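Long-range contacts in prenyltransference for protein (Lavandula lanata, PDB 5HC8), which probably joins two dimethylallyl diphosphate units head-to-middle into lavandulyl diphosphate, as a plant prenyltransferase of the cis-prenyltransferase (undecaprenyl diphosphate synthase) family: residues V11-V16 / D230-Y235; W45-S50 / F223-L228; P186-L191 / P209-Y214; R193-Q198 / P217-D222. All blocks are in the same frame, centred on the assembly; numbering follows the deposited sequence.

In the fold
The four contacts bind the C-terminal part of the chain to the central parallel sheet and to the substrate pocket. Interaction 3 pairs strand 190-193 with strand 212-215, the outermost within this chain, and interaction 1, its centre about 10 Å away, lays helix 225-237 against the loop leading into strand 15-19 and its start; His-15 O and Asp-189 N, 2.8 Å apart, are probably hydrogen-bonded. Interaction 2 packs the start of the same helix on helix 34-54. Interaction 4 joins the loops that follow the two strands of interaction 3 and carries Arg-193, which binds ISY (NH2 to O4, 3.0 Å). Asp-227 OD1 and Lys-218 NZ, 3.1 Å apart, form a salt bridge between interactions 2 and 4.

Interaction 1: residues V11-V16 / D230-Y235; sequences VTPNHV and DALASY
Pro-13 lies against Tyr-235 and Leu-232, setting the loop that leads into strand 15-19 on one flank of helix 225-237. Followed round its ring, Pro-13 first meets the tyrosine: CB stands 4.1 Å from Tyr-235 CE2, near the hydroxyl-bearing end of the ring. CG is the atom shared between the two partners, placed over the rim of one tyrosine face and at the same time 3.7 Å from Leu-232 CD1. CD returns to the aromatic ring and comes within 3.7 Å of Tyr-235 CE2. The proline and tyrosine side chains pass one another heading opposite ways; Tyr-235 CG, anti to the backbone N (chi1 -177°), is directed from the helix toward the loop. The carbonyl O of Val-11 sits in the plane of that ring, at its edge, 3.8 Å from Tyr-235 CD2. Farther along, Val-16 CG2 approaches Leu-232 CD1 more distantly, at 4.3 Å. Leu-232 and Tyr-235 also rest on Leu-190 of the neighbouring strand. No hydrogen bond crosses this interface, and Val-11, whose O has no partner in the model, is poorly ordered; cohesion here therefore rests on the apolar packing of Pro-13 against the tyrosine ring and the leucine.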
loop_
_atom_site.group_PDB
_atom_site.type_symbol
_atom_site.label_atom_id
_atom_site.label_comp_id
_atom_site.label_asym_id
_atom_site.label_seq_id
_atom_site.Cartn_x
_atom_site.Cartn_y
_atom_site.Cartn_z
ATOM N N VAL A 11 -9.921 -0.002 21.063
ATOM C CA VAL A 11 -8.884 -0.908 20.562
ATOM C C VAL A 11 -9.456 -2.058 19.705
ATOM O O VAL A 11 -8.808 -3.078 19.519
ATOM C CB VAL A 11 -8.100 -1.528 21.741
ATOM C CG1 VAL A 11 -7.391 -0.445 22.560
ATOM C CG2 VAL A 11 -9.038 -2.353 22.634
ATOM N N THR A 12 -10.678 -1.906 19.234
ATOM C CA THR A 12 -11.278 -2.858 18.305
ATOM C C THR A 12 -11.341 -2.172 16.943
ATOM O O THR A 12 -11.964 -1.139 16.822
ATOM C CB THR A 12 -12.714 -3.189 18.696
ATOM O OG1 THR A 12 -12.722 -3.919 19.911
ATOM C CG2 THR A 12 -13.365 -4.053 17.635
ATOM N N PRO A 13 -10.715 -2.757 15.916
ATOM C CA PRO A 13 -10.724 -2.122 14.586
ATOM C C PRO A 13 -12.161 -1.967 14.028
ATOM O O PRO A 13 -12.960 -2.891 14.096
ATOM C CB PRO A 13 -9.902 -3.094 13.724
ATOM C CG PRO A 13 -9.718 -4.335 14.529
ATOM C CD PRO A 13 -9.942 -3.996 15.973
ATOM N N ASN A 14 -12.452 -0.868 13.373
ATOM C CA ASN A 14 -13.688 -0.760 12.658
ATOM C C ASN A 14 -13.695 -1.694 11.424
ATOM O O ASN A 14 -14.694 -2.392 11.161
ATOM C CB ASN A 14 -13.947 0.669 12.185
ATOM C CG ASN A 14 -14.238 1.606 13.330
ATOM O OD1 ASN A 14 -14.847 1.215 14.307
ATOM N ND2 ASN A 14 -13.739 2.800 13.245
ATOM N N HIS A 15 -12.626 -1.626 10.645
ATOM C CA HIS A 15 -12.562 -2.382 9.367
ATOM C C HIS A 15 -11.374 -3.305 9.423
ATOM O O HIS A 15 -10.225 -2.840 9.630
ATOM C CB HIS A 15 -12.440 -1.379 8.209
ATOM C CG HIS A 15 -12.340 -1.963 6.843
ATOM N ND1 HIS A 15 -12.180 -1.159 5.714
ATOM C CD2 HIS A 15 -12.340 -3.240 6.399
ATOM C CE1 HIS A 15 -12.099 -1.932 4.639
ATOM N NE2 HIS A 15 -12.230 -3.190 5.028
ATOM N N VAL A 16 -11.644 -4.610 9.250
ATOM C CA VAL A 16 -10.567 -5.622 9.102
ATOM C C VAL A 16 -10.636 -6.208 7.699
ATOM O O VAL A 16 -11.760 -6.586 7.263
ATOM C CB VAL A 16 -10.671 -6.760 10.186
ATOM C CG1 VAL A 16 -9.583 -7.850 9.976
ATOM C CG2 VAL A 16 -10.531 -6.146 11.574
ATOM N N ASP A 230 -5.461 -13.776 16.961
ATOM C CA ASP A 230 -4.062 -13.484 17.066
ATOM C C ASP A 230 -3.737 -12.123 16.385
ATOM O O ASP A 230 -2.943 -11.300 16.936
ATOM C CB ASP A 230 -3.256 -14.585 16.441
ATOM C CG ASP A 230 -3.153 -15.799 17.315
ATOM O OD1 ASP A 230 -3.461 -15.721 18.513
ATOM O OD2 ASP A 230 -2.737 -16.836 16.800
ATOM N N ALA A 231 -4.342 -11.900 15.209
ATOM C CA ALA A 231 -4.143 -10.631 14.461
ATOM C C ALA A 231 -4.712 -9.491 15.252
ATOM O O ALA A 231 -4.051 -8.435 15.358
ATOM C CB ALA A 231 -4.782 -10.743 13.085
ATOM N N LEU A 232 -5.887 -9.702 15.881
ATOM C CA LEU A 232 -6.462 -8.651 16.712
ATOM C C LEU A 232 -5.604 -8.283 17.957
ATOM O O LEU A 232 -5.536 -7.122 18.331
ATOM C CB LEU A 232 -7.852 -8.981 17.164
ATOM C CG LEU A 232 -9.058 -8.587 16.336
ATOM C CD1 LEU A 232 -8.784 -7.915 15.031
ATOM C CD2 LEU A 232 -9.922 -9.808 16.080
ATOM N N ALA A 233 -5.009 -9.274 18.585
ATOM C CA ALA A 233 -4.124 -9.089 19.722
ATOM C C ALA A 233 -2.875 -8.340 19.280
ATOM O O ALA A 233 -2.364 -7.527 20.032
ATOM C CB ALA A 233 -3.746 -10.430 20.304
ATOM N N SER A 234 -2.298 -8.684 18.117
ATOM C CA SER A 234 -1.173 -7.910 17.604
ATOM C C SER A 234 -1.599 -6.453 17.413
ATOM O O SER A 234 -0.838 -5.511 17.805
ATOM C CB SER A 234 -0.600 -8.578 16.327
ATOM O OG SER A 234 0.406 -7.829 15.656
ATOM N N TYR A 235 -2.793 -6.264 16.801
ATOM C CA TYR A 235 -3.380 -4.961 16.603
ATOM C C TYR A 235 -3.440 -4.148 17.892
ATOM O O TYR A 235 -3.011 -3.012 17.920
ATOM C CB TYR A 235 -4.770 -5.042 16.009
ATOM C CG TYR A 235 -5.385 -3.712 15.723
ATOM C CD1 TYR A 235 -4.976 -2.958 14.594
ATOM C CD2 TYR A 235 -6.338 -3.152 16.575
ATOM C CE1 TYR A 235 -5.502 -1.756 14.345
ATOM C CE2 TYR A 235 -6.884 -1.921 16.293
ATOM C CZ TYR A 235 -6.452 -1.243 15.195
ATOM O OH TYR A 235 -6.983 -0.031 14.923
#

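Interaction 2: residues W45-S50 / F223-L228; sequences WKHIIS and FGEADL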
loop_
_atom_site.group_PDB
_atom_site.type_symbol
_atom_site.label_atom_id
_atom_site.label_comp_id
_atom_site.label_asym_id
_atom_site.label_seq_id
_atom_site.Cartn_x
_atom_site.Cartn_y
_atom_site.Cartn_z
ATOM N N TRP A 45 -14.458 -19.289 5.808
ATOM C CA TRP A 45 -14.963 -17.906 5.819
ATOM C C TRP A 45 -16.099 -17.667 6.802
ATOM O O TRP A 45 -16.113 -16.681 7.522
ATOM C CB TRP A 45 -15.357 -17.459 4.455
ATOM C CG TRP A 45 -14.305 -17.380 3.413
ATOM C CD1 TRP A 45 -12.999 -17.751 3.505
ATOM C CD2 TRP A 45 -14.495 -16.960 2.089
ATOM N NE1 TRP A 45 -12.378 -17.527 2.348
ATOM C CE2 TRP A 45 -13.270 -17.073 1.438
ATOM C CE3 TRP A 45 -15.612 -16.538 1.361
ATOM C CZ2 TRP A 45 -13.107 -16.789 0.098
ATOM C CZ3 TRP A 45 -15.442 -16.235 0.035
ATOM C CH2 TRP A 45 -14.212 -16.367 -0.576
ATOM N N LYS A 46 -17.052 -18.610 6.891
ATOM C CA LYS A 46 -18.226 -18.348 7.699
ATOM C C LYS A 46 -17.853 -18.181 9.175
ATOM O O LYS A 46 -18.407 -17.355 9.860
ATOM C CB LYS A 46 -19.338 -19.420 7.459
ATOM C CG LYS A 46 -18.933 -20.816 7.841
ATOM C CD LYS A 46 -20.042 -21.860 7.650
ATOM C CE LYS A 46 -19.446 -23.270 7.836
ATOM N NZ LYS A 46 -18.381 -23.633 6.824
ATOM N N HIS A 47 -16.901 -18.964 9.653
ATOM C CA HIS A 47 -16.537 -18.901 11.092
ATOM C C HIS A 47 -15.738 -17.626 11.364
ATOM O O HIS A 47 -15.855 -17.015 12.420
ATOM C CB HIS A 47 -15.681 -20.072 11.448
ATOM C CG HIS A 47 -16.325 -21.376 11.154
ATOM N ND1 HIS A 47 -17.483 -21.779 11.784
ATOM C CD2 HIS A 47 -16.014 -22.347 10.259
ATOM C CE1 HIS A 47 -17.846 -22.958 11.312
ATOM N NE2 HIS A 47 -16.973 -23.322 10.384
ATOM N N ILE A 48 -14.975 -17.192 10.358
ATOM C CA ILE A 48 -14.244 -15.928 10.490
ATOM C C ILE A 48 -15.197 -14.755 10.531
ATOM O O ILE A 48 -15.005 -13.830 11.311
ATOM C CB ILE A 48 -13.230 -15.808 9.344
ATOM C CG1 ILE A 48 -12.124 -16.836 9.588
ATOM C CG2 ILE A 48 -12.607 -14.424 9.347
ATOM C CD1 ILE A 48 -11.378 -17.204 8.357
ATOM N N ILE A 49 -16.215 -14.760 9.661
ATOM C CA ILE A 49 -17.154 -13.648 9.609
ATOM C C ILE A 49 -17.978 -13.620 10.927
ATOM O O ILE A 49 -18.173 -12.585 11.538
ATOM C CB ILE A 49 -18.091 -13.804 8.411
ATOM C CG1 ILE A 49 -17.315 -13.625 7.111
ATOM C CG2 ILE A 49 -19.251 -12.846 8.516
ATOM C CD1 ILE A 49 -18.051 -14.201 5.876
ATOM N N SER A 50 -18.427 -14.794 11.363
ATOM C CA SER A 50 -19.097 -14.909 12.694
ATOM C C SER A 50 -18.285 -14.345 13.788
ATOM O O SER A 50 -18.812 -13.591 14.598
ATOM C CB SER A 50 -19.292 -16.340 13.119
ATOM O OG SER A 50 -20.329 -16.859 12.422
ATOM N N PHE A 223 -6.402 -21.461 8.445
ATOM C CA PHE A 223 -6.641 -20.203 9.116
ATOM C C PHE A 223 -8.033 -20.217 9.696
ATOM O O PHE A 223 -8.997 -20.373 8.988
ATOM C CB PHE A 223 -6.560 -19.054 8.099
ATOM C CG PHE A 223 -6.575 -17.700 8.707
ATOM C CD1 PHE A 223 -7.778 -17.102 9.052
ATOM C CD2 PHE A 223 -5.400 -16.993 8.928
ATOM C CE1 PHE A 223 -7.839 -15.817 9.599
ATOM C CE2 PHE A 223 -5.464 -15.715 9.489
ATOM C CZ PHE A 223 -6.680 -15.138 9.827
ATOM N N GLY A 224 -8.134 -20.050 10.994
ATOM C CA GLY A 224 -9.433 -20.058 11.640
ATOM C C GLY A 224 -9.673 -18.915 12.551
ATOM O O GLY A 224 -8.967 -17.871 12.511
ATOM N N GLU A 225 -10.642 -19.117 13.427
ATOM C CA GLU A 225 -11.014 -18.077 14.364
ATOM C C GLU A 225 -9.841 -17.647 15.275
ATOM O O GLU A 225 -9.730 -16.448 15.612
ATOM C CB GLU A 225 -12.200 -18.460 15.190
ATOM C CG GLU A 225 -13.426 -18.762 14.365
ATOM C CD GLU A 225 -14.634 -19.093 15.242
ATOM O OE1 GLU A 225 -15.227 -20.134 14.965
ATOM O OE2 GLU A 225 -14.995 -18.307 16.149
ATOM N N ALA A 226 -9.026 -18.601 15.737
ATOM C CA ALA A 226 -7.891 -18.245 16.636
ATOM C C ALA A 226 -6.884 -17.300 15.891
ATOM O O ALA A 226 -6.247 -16.471 16.516
ATOM C CB ALA A 226 -7.152 -19.475 17.168
ATOM N N ASP A 227 -6.740 -17.471 14.577
ATOM C CA ASP A 227 -5.793 -16.657 13.782
ATOM C C ASP A 227 -6.274 -15.234 13.611
ATOM O O ASP A 227 -5.449 -14.320 13.607
ATOM C CB ASP A 227 -5.479 -17.373 12.443
ATOM C CG ASP A 227 -5.020 -18.812 12.676
ATOM O OD1 ASP A 227 -3.933 -18.944 13.221
ATOM O OD2 ASP A 227 -5.743 -19.801 12.412
ATOM N N LEU A 228 -7.574 -15.042 13.545
ATOM C CA LEU A 228 -8.200 -13.718 13.634
ATOM C C LEU A 228 -7.919 -13.084 14.983
ATOM O O LEU A 228 -7.543 -11.925 15.080
ATOM C CB LEU A 228 -9.686 -13.762 13.302
ATOM C CG LEU A 228 -10.372 -12.409 13.412
ATOM C CD1 LEU A 228 -9.715 -11.385 12.463
ATOM C CD2 LEU A 228 -11.888 -12.434 13.185
HETATM O O HOH W 1 -18.171 -19.824 14.214
#
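His-47 and Ile-48 are the residues through which helix 34-54 meets the start of helix 225-237. His-47 comes first: its CB is 3.5 Å from Glu-225 OE1, and its backbone O lies close to CG and CD of the same glutamate. The imidazole and carboxylate planes are almost parallel, 4° apart, and one water links them, 3.2 Å from His-47 ND1 and donating to Glu-225 OE1. The other carboxylate oxygen, Glu-225 OE2, forms a salt bridge with Arg-51, one turn after His-47 in helix 34-54. Ile-48 supplies the apolar half. Its CD1 is 3.7 Å from Phe-223 CD1, at the edge of a ring whose CG is anti to the backbone N (chi1 -171°); the two side chains cross at about a right angle. Ile-48 O is 3.9 Å from Leu-228 CD2, whose branch also approaches Ile-48 CG2. Gly-224 is the N-cap of helix 225-237, and its N-H makes a nearly straight 2.8 Å bond to Asp-227 OD2, which accepts through its anti lone pair. Phe-220 extends the hydrophobic patch by touching both Ile-48 and Phe-223. The contact thus combines a buried apolar side with a hydrated polar margin, where Arg-51 would be expected to stabilise the negative charge of Glu-225.

Interaction 3: residues P186-L191 / P209-Y214; sequences PSPDLL and PFTEFY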
loop_
_atom_site.group_PDB
_atom_site.type_symbol
_atom_site.label_atom_id
_atom_site.label_comp_id
_atom_site.label_asym_id
_atom_site.label_seq_id
_atom_site.Cartn_x
_atom_site.Cartn_y
_atom_site.Cartn_z
ATOM N N PRO A 186 -13.845 2.994 4.734
ATOM C CA PRO A 186 -13.171 2.398 3.534
ATOM C C PRO A 186 -11.742 1.944 3.799
ATOM O O PRO A 186 -11.274 0.963 3.212
ATOM C CB PRO A 186 -13.187 3.534 2.506
ATOM C CG PRO A 186 -13.186 4.797 3.317
ATOM C CD PRO A 186 -14.066 4.426 4.554
ATOM N N SER A 187 -11.095 2.615 4.716
ATOM C CA SER A 187 -9.724 2.287 5.032
ATOM C C SER A 187 -9.645 1.217 6.140
ATOM O O SER A 187 -10.028 1.475 7.291
ATOM C CB SER A 187 -9.053 3.602 5.402
ATOM O OG SER A 187 -7.844 3.237 6.050
ATOM N N PRO A 188 -9.087 0.041 5.842
ATOM C CA PRO A 188 -8.915 -0.911 6.935
ATOM C C PRO A 188 -8.046 -0.366 8.021
ATOM O O PRO A 188 -7.075 0.322 7.747
ATOM C CB PRO A 188 -8.277 -2.156 6.281
ATOM C CG PRO A 188 -8.159 -1.851 4.854
ATOM C CD PRO A 188 -8.547 -0.452 4.562
ATOM N N ASP A 189 -8.407 -0.706 9.270
ATOM C CA ASP A 189 -7.545 -0.484 10.408
ATOM C C ASP A 189 -6.455 -1.560 10.463
ATOM O O ASP A 189 -5.318 -1.315 10.934
ATOM C CB ASP A 189 -8.415 -0.523 11.673
ATOM C CG ASP A 189 -9.419 0.595 11.671
ATOM O OD1 ASP A 189 -8.966 1.747 11.747
ATOM O OD2 ASP A 189 -10.596 0.321 11.452
ATOM N N LEU A 190 -6.817 -2.753 10.020
ATOM C CA LEU A 190 -5.953 -3.927 10.140
ATOM C C LEU A 190 -6.081 -4.753 8.843
ATOM O O LEU A 190 -7.189 -5.011 8.420
ATOM C CB LEU A 190 -6.382 -4.802 11.319
ATOM C CG LEU A 190 -5.718 -6.146 11.503
ATOM C CD1 LEU A 190 -4.255 -5.979 11.761
ATOM C CD2 LEU A 190 -6.377 -7.045 12.616
ATOM N N LEU A 191 -4.958 -5.144 8.260
ATOM C CA LEU A 191 -4.936 -5.924 7.034
ATOM C C LEU A 191 -4.180 -7.169 7.426
ATOM O O LEU A 191 -3.046 -7.090 7.880
ATOM C CB LEU A 191 -4.188 -5.213 5.922
ATOM C CG LEU A 191 -3.952 -6.065 4.658
ATOM C CD1 LEU A 191 -5.257 -6.305 3.970
ATOM C CD2 LEU A 191 -3.074 -5.234 3.715
ATOM N N PRO A 209 -3.100 3.951 3.732
ATOM C CA PRO A 209 -1.997 4.815 4.177
ATOM C C PRO A 209 -1.618 4.573 5.643
ATOM O O PRO A 209 -0.443 4.636 5.945
ATOM C CB PRO A 209 -2.525 6.266 3.962
ATOM C CG PRO A 209 -4.016 6.136 3.870
ATOM C CD PRO A 209 -4.291 4.739 3.363
ATOM N N PHE A 210 -2.576 4.182 6.478
ATOM C CA PHE A 210 -2.290 3.990 7.942
ATOM C C PHE A 210 -2.695 2.674 8.487
ATOM O O PHE A 210 -2.569 2.443 9.676
ATOM C CB PHE A 210 -2.833 5.181 8.777
ATOM C CG PHE A 210 -2.141 6.520 8.409
ATOM C CD1 PHE A 210 -0.858 6.783 8.844
ATOM C CD2 PHE A 210 -2.783 7.416 7.600
ATOM C CE1 PHE A 210 -0.219 7.964 8.502
ATOM C CE2 PHE A 210 -2.148 8.606 7.230
ATOM C CZ PHE A 210 -0.893 8.862 7.683
ATOM N N THR A 211 -3.238 1.794 7.643
ATOM C CA THR A 211 -3.511 0.441 8.020
ATOM C C THR A 211 -2.310 -0.327 8.651
ATOM O O THR A 211 -1.165 -0.264 8.203
ATOM C CB THR A 211 -3.913 -0.304 6.753
ATOM O OG1 THR A 211 -4.962 0.435 6.094
ATOM C CG2 THR A 211 -4.338 -1.728 7.044
ATOM N N GLU A 212 -2.585 -0.997 9.763
ATOM C CA GLU A 212 -1.623 -1.925 10.383
ATOM C C GLU A 212 -1.625 -3.195 9.588
ATOM O O GLU A 212 -2.697 -3.764 9.314
ATOM C CB GLU A 212 -2.051 -2.170 11.844
ATOM C CG GLU A 212 -1.895 -0.930 12.702
ATOM C CD GLU A 212 -0.445 -0.497 12.879
ATOM O OE1 GLU A 212 0.436 -1.345 12.809
ATOM O OE2 GLU A 212 -0.188 0.690 13.043
ATOM N N PHE A 213 -0.442 -3.665 9.211
ATOM C CA PHE A 213 -0.297 -4.932 8.519
ATOM C C PHE A 213 0.093 -6.059 9.491
ATOM O O PHE A 213 0.941 -5.879 10.379
ATOM C CB PHE A 213 0.801 -4.832 7.472
ATOM C CG PHE A 213 0.576 -3.790 6.401
ATOM C CD1 PHE A 213 -0.671 -3.334 6.071
ATOM C CD2 PHE A 213 1.627 -3.281 5.744
ATOM C CE1 PHE A 213 -0.844 -2.419 5.029
ATOM C CE2 PHE A 213 1.481 -2.362 4.716
ATOM C CZ PHE A 213 0.243 -1.949 4.327
ATOM N N TYR A 214 -0.556 -7.197 9.326
ATOM C CA TYR A 214 -0.253 -8.395 10.022
ATOM C C TYR A 214 -0.076 -9.555 9.060
ATOM O O TYR A 214 -0.967 -9.895 8.297
ATOM C CB TYR A 214 -1.385 -8.674 10.970
ATOM C CG TYR A 214 -1.255 -9.966 11.785
ATOM C CD1 TYR A 214 -0.523 -10.011 12.950
ATOM C CD2 TYR A 214 -1.858 -11.154 11.345
ATOM C CE1 TYR A 214 -0.411 -11.180 13.686
ATOM C CE2 TYR A 214 -1.742 -12.322 12.043
ATOM C CZ TYR A 214 -1.063 -12.337 13.218
ATOM O OH TYR A 214 -1.035 -13.505 13.916
HETATM O O HOH W 2 -5.378 3.864 6.185
#
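Thr-211 is turned with both its branches against segment 186-191. CG2 is anti to its backbone N while OG1 is anti to the carbonyl carbon (chi1 -52°), which sends the hydroxyl to Pro-188 O, 2.7 Å away, as donor, and the methyl to Leu-191 CB at 3.7 Å. The Pro-188 ring crosses the threonine side chain obliquely. Beyond this point the backbones pair as parallel strands. Glu-212 N donates to Asp-189 O at 3.0 Å, Leu-191 N to Glu-212 O and Tyr-214 N to Leu-191 O at 2.9 Å each. Leu-190 and Tyr-214 lie side by side and point the same way, with Leu-190 CD1 4.0 Å from Tyr-214 CB; helix 225-237 packs on both. On the face shared by Leu-191 and Phe-213, Leu-191 CD2 meets Phe-213 CE1 at 3.8 Å, again at a slant. Ahead of the pairing, Ser-187 OG is hydrogen-bonded to Gln-207 O, and a water accepts from Phe-210 N. The carboxylate of Glu-212 turns away to salt bridges with Arg-238 and with Arg-199 of the second subunit. Backbone bonding therefore fixes the register of this strand, the outermost within the chain, the threonine hydroxyl adds a bond just ahead of the first bridge, and the charged end of Glu-212 ties the strand to the dimer partner.

Interaction 4: residues R193-Q198 / P217-D222; sequences RAAGEQ and PKLFPD. With ISY (3-methylbut-3-enylsulfanyl(phosphonooxy)phosphinic acid), chain F.
Ala-194 and Ala-195 form the close-packed part of the contact, pressed against Lys-218, Leu-219 and Phe-220. Ala-194 CB lies 3.4 Å from Lys-218 O and in the plane of the Phe-220 ring, at its edge, 4.0 Å from Phe-220 CD1. The same carbonyl oxygen accepts a bond from Ala-195 N that is short, 2.8 Å, but bent to 126° at the hydrogen and hence weak. Ala-195 CB meets Leu-219 CD2 at 3.9 Å. Toward solvent the fit is looser: Gly-196 lies beside Pro-217, its N 3.9 Å from Pro-217 CA, and both Pro-217 and Lys-218 are exposed. The backbone of Gly-196, with positive phi, would bring a CB up against the preceding carbonyl oxygen, so the turn suits a residue lacking one. Lys-218 NZ forms a salt bridge with Asp-227 OD1. From the packed end, Arg-193 runs in the other direction, extended, with CG anti to the backbone N (chi1 179°). Its NH2 donates to O4 of the bound isopentenyl thiodiphosphate ISY at 3.0 Å, a bent bond (135° at the hydrogen) with O4 in the guanidinium plane, and also makes a salt bridge with Asp-21, while NH1 is held by Ser-201 and by the carbonyl of Arg-199. Ser-201, Arg-199, Asn-69 and Gly-243 of the second subunit also bond ISY. The alanine packing and the weak bond thus join the two loops directly after Arg-193, whose positive charge would be expected to offset the negative charge of the diphosphate.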
loop_
_atom_site.group_PDB
_atom_site.type_symbol
_atom_site.label_atom_id
_atom_site.label_comp_id
_atom_site.label_asym_id
_atom_site.label_seq_id
_atom_site.Cartn_x
_atom_site.Cartn_y
_atom_site.Cartn_z
ATOM N N ARG A 193 -2.697 -10.828 6.072
ATOM C CA ARG A 193 -2.362 -11.679 4.949
ATOM C C ARG A 193 -1.777 -12.985 5.391
ATOM O O ARG A 193 -0.787 -13.019 6.074
ATOM C CB ARG A 193 -1.418 -10.991 3.953
ATOM C CG ARG A 193 -1.032 -11.886 2.770
ATOM C CD ARG A 193 -0.298 -11.144 1.659
ATOM N NE ARG A 193 0.019 -12.129 0.648
ATOM C CZ ARG A 193 0.048 -11.903 -0.661
ATOM N NH1 ARG A 193 -0.116 -10.692 -1.180
ATOM N NH2 ARG A 193 0.285 -12.905 -1.472
ATOM N N ALA A 194 -2.452 -14.052 4.960
ATOM C CA ALA A 194 -2.089 -15.405 5.244
ATOM C C ALA A 194 -1.026 -15.870 4.279
ATOM O O ALA A 194 -0.845 -15.293 3.207
ATOM C CB ALA A 194 -3.290 -16.292 5.098
ATOM N N ALA A 195 -0.288 -16.895 4.714
ATOM C CA ALA A 195 0.644 -17.664 3.871
ATOM C C ALA A 195 2.083 -17.075 3.717
ATOM O O ALA A 195 2.857 -17.539 2.898
ATOM C CB ALA A 195 0.014 -17.987 2.484
ATOM N N GLY A 196 2.406 -16.031 4.420
ATOM C CA GLY A 196 3.801 -15.716 4.664
ATOM C C GLY A 196 4.359 -14.633 3.718
ATOM O O GLY A 196 5.435 -14.127 3.994
ATOM N N GLU A 197 3.690 -14.336 2.589
ATOM C CA GLU A 197 4.197 -13.321 1.641
ATOM C C GLU A 197 3.914 -11.952 2.231
ATOM O O GLU A 197 2.834 -11.731 2.861
ATOM C CB GLU A 197 3.617 -13.430 0.234
ATOM C CG GLU A 197 3.680 -14.846 -0.360
ATOM C CD GLU A 197 5.092 -15.338 -0.673
ATOM O OE1 GLU A 197 5.213 -16.565 -0.873
ATOM O OE2 GLU A 197 6.076 -14.572 -0.710
ATOM N N GLN A 198 4.828 -11.016 1.971
ATOM C CA GLN A 198 4.730 -9.669 2.496
ATOM C C GLN A 198 4.643 -8.674 1.317
ATOM O O GLN A 198 5.648 -8.131 0.874
ATOM C CB GLN A 198 5.942 -9.397 3.389
ATOM C CG GLN A 198 5.940 -10.246 4.647
ATOM C CD GLN A 198 7.304 -10.154 5.341
ATOM O OE1 GLN A 198 8.298 -10.853 4.977
ATOM N NE2 GLN A 198 7.403 -9.265 6.202
ATOM N N PRO A 217 2.541 -16.714 8.682
ATOM C CA PRO A 217 2.903 -17.859 7.794
ATOM C C PRO A 217 1.818 -18.912 7.597
ATOM O O PRO A 217 1.902 -19.672 6.647
ATOM C CB PRO A 217 4.153 -18.434 8.442
ATOM C CG PRO A 217 3.919 -18.157 9.880
ATOM C CD PRO A 217 3.378 -16.717 9.892
ATOM N N LYS A 218 0.735 -18.885 8.376
ATOM C CA LYS A 218 -0.335 -19.851 8.228
ATOM C C LYS A 218 -0.970 -19.842 6.874
ATOM O O LYS A 218 -1.345 -18.811 6.409
ATOM C CB LYS A 218 -1.457 -19.629 9.248
ATOM C CG LYS A 218 -1.148 -20.194 10.603
ATOM C CD LYS A 218 -2.212 -21.212 11.001
ATOM C CE LYS A 218 -1.889 -21.735 12.364
ATOM N NZ LYS A 218 -3.177 -21.934 13.075
ATOM N N LEU A 219 -1.129 -21.021 6.276
ATOM C CA LEU A 219 -1.717 -21.155 4.965
ATOM C C LEU A 219 -3.233 -21.042 5.130
ATOM O O LEU A 219 -3.817 -21.516 6.118
ATOM C CB LEU A 219 -1.296 -22.493 4.311
ATOM C CG LEU A 219 0.209 -22.772 4.170
ATOM C CD1 LEU A 219 0.355 -24.123 3.481
ATOM C CD2 LEU A 219 0.956 -21.658 3.432
ATOM N N PHE A 220 -3.894 -20.352 4.222
ATOM C CA PHE A 220 -5.249 -19.966 4.559
ATOM C C PHE A 220 -6.201 -21.170 4.852
ATOM O O PHE A 220 -7.135 -21.017 5.644
ATOM C CB PHE A 220 -5.915 -19.107 3.553
ATOM C CG PHE A 220 -7.192 -18.476 4.099
ATOM C CD1 PHE A 220 -7.119 -17.406 4.970
ATOM C CD2 PHE A 220 -8.423 -18.973 3.776
ATOM C CE1 PHE A 220 -8.252 -16.867 5.525
ATOM C CE2 PHE A 220 -9.562 -18.399 4.290
ATOM C CZ PHE A 220 -9.472 -17.349 5.167
ATOM N N PRO A 221 -6.024 -22.325 4.171
ATOM C CA PRO A 221 -6.904 -23.420 4.596
ATOM C C PRO A 221 -6.780 -23.792 6.096
ATOM O O PRO A 221 -7.711 -24.402 6.648
ATOM C CB PRO A 221 -6.463 -24.576 3.700
ATOM C CG PRO A 221 -6.065 -23.930 2.458
ATOM C CD PRO A 221 -5.285 -22.683 2.966
ATOM N N ASP A 222 -5.650 -23.469 6.725
ATOM C CA ASP A 222 -5.441 -23.698 8.183
ATOM C C ASP A 222 -5.887 -22.522 9.065
ATOM O O ASP A 222 -5.804 -22.603 10.290
ATOM C CB ASP A 222 -3.961 -24.025 8.472
ATOM C CG ASP A 222 -3.525 -25.345 7.879
ATOM O OD1 ASP A 222 -4.379 -26.261 7.825
ATOM O OD2 ASP A 222 -2.363 -25.432 7.408
HETATM P P1 ISY F . 0.715 -13.176 -5.550
HETATM O O2 ISY F . -0.922 -13.180 -5.810
HETATM P P3 ISY F . -2.010 -14.167 -5.237
HETATM O O4 ISY F . 1.079 -13.854 -4.171
HETATM O O5 ISY F . 1.355 -11.763 -5.671
HETATM O O6 ISY F . 1.272 -14.027 -6.683
HETATM O O7 ISY F . -1.463 -15.542 -5.102
HETATM O O8 ISY F . -3.348 -13.982 -6.092
HETATM S S9 ISY F . -2.318 -13.496 -3.233
HETATM C C10 ISY F . -3.465 -12.167 -3.509
HETATM C C11 ISY F . -4.730 -12.742 -2.924
HETATM C C12 ISY F . -6.039 -12.682 -3.660
HETATM C C13 ISY F . -7.225 -13.244 -3.021
HETATM C C14 ISY F . -6.116 -12.254 -5.078
#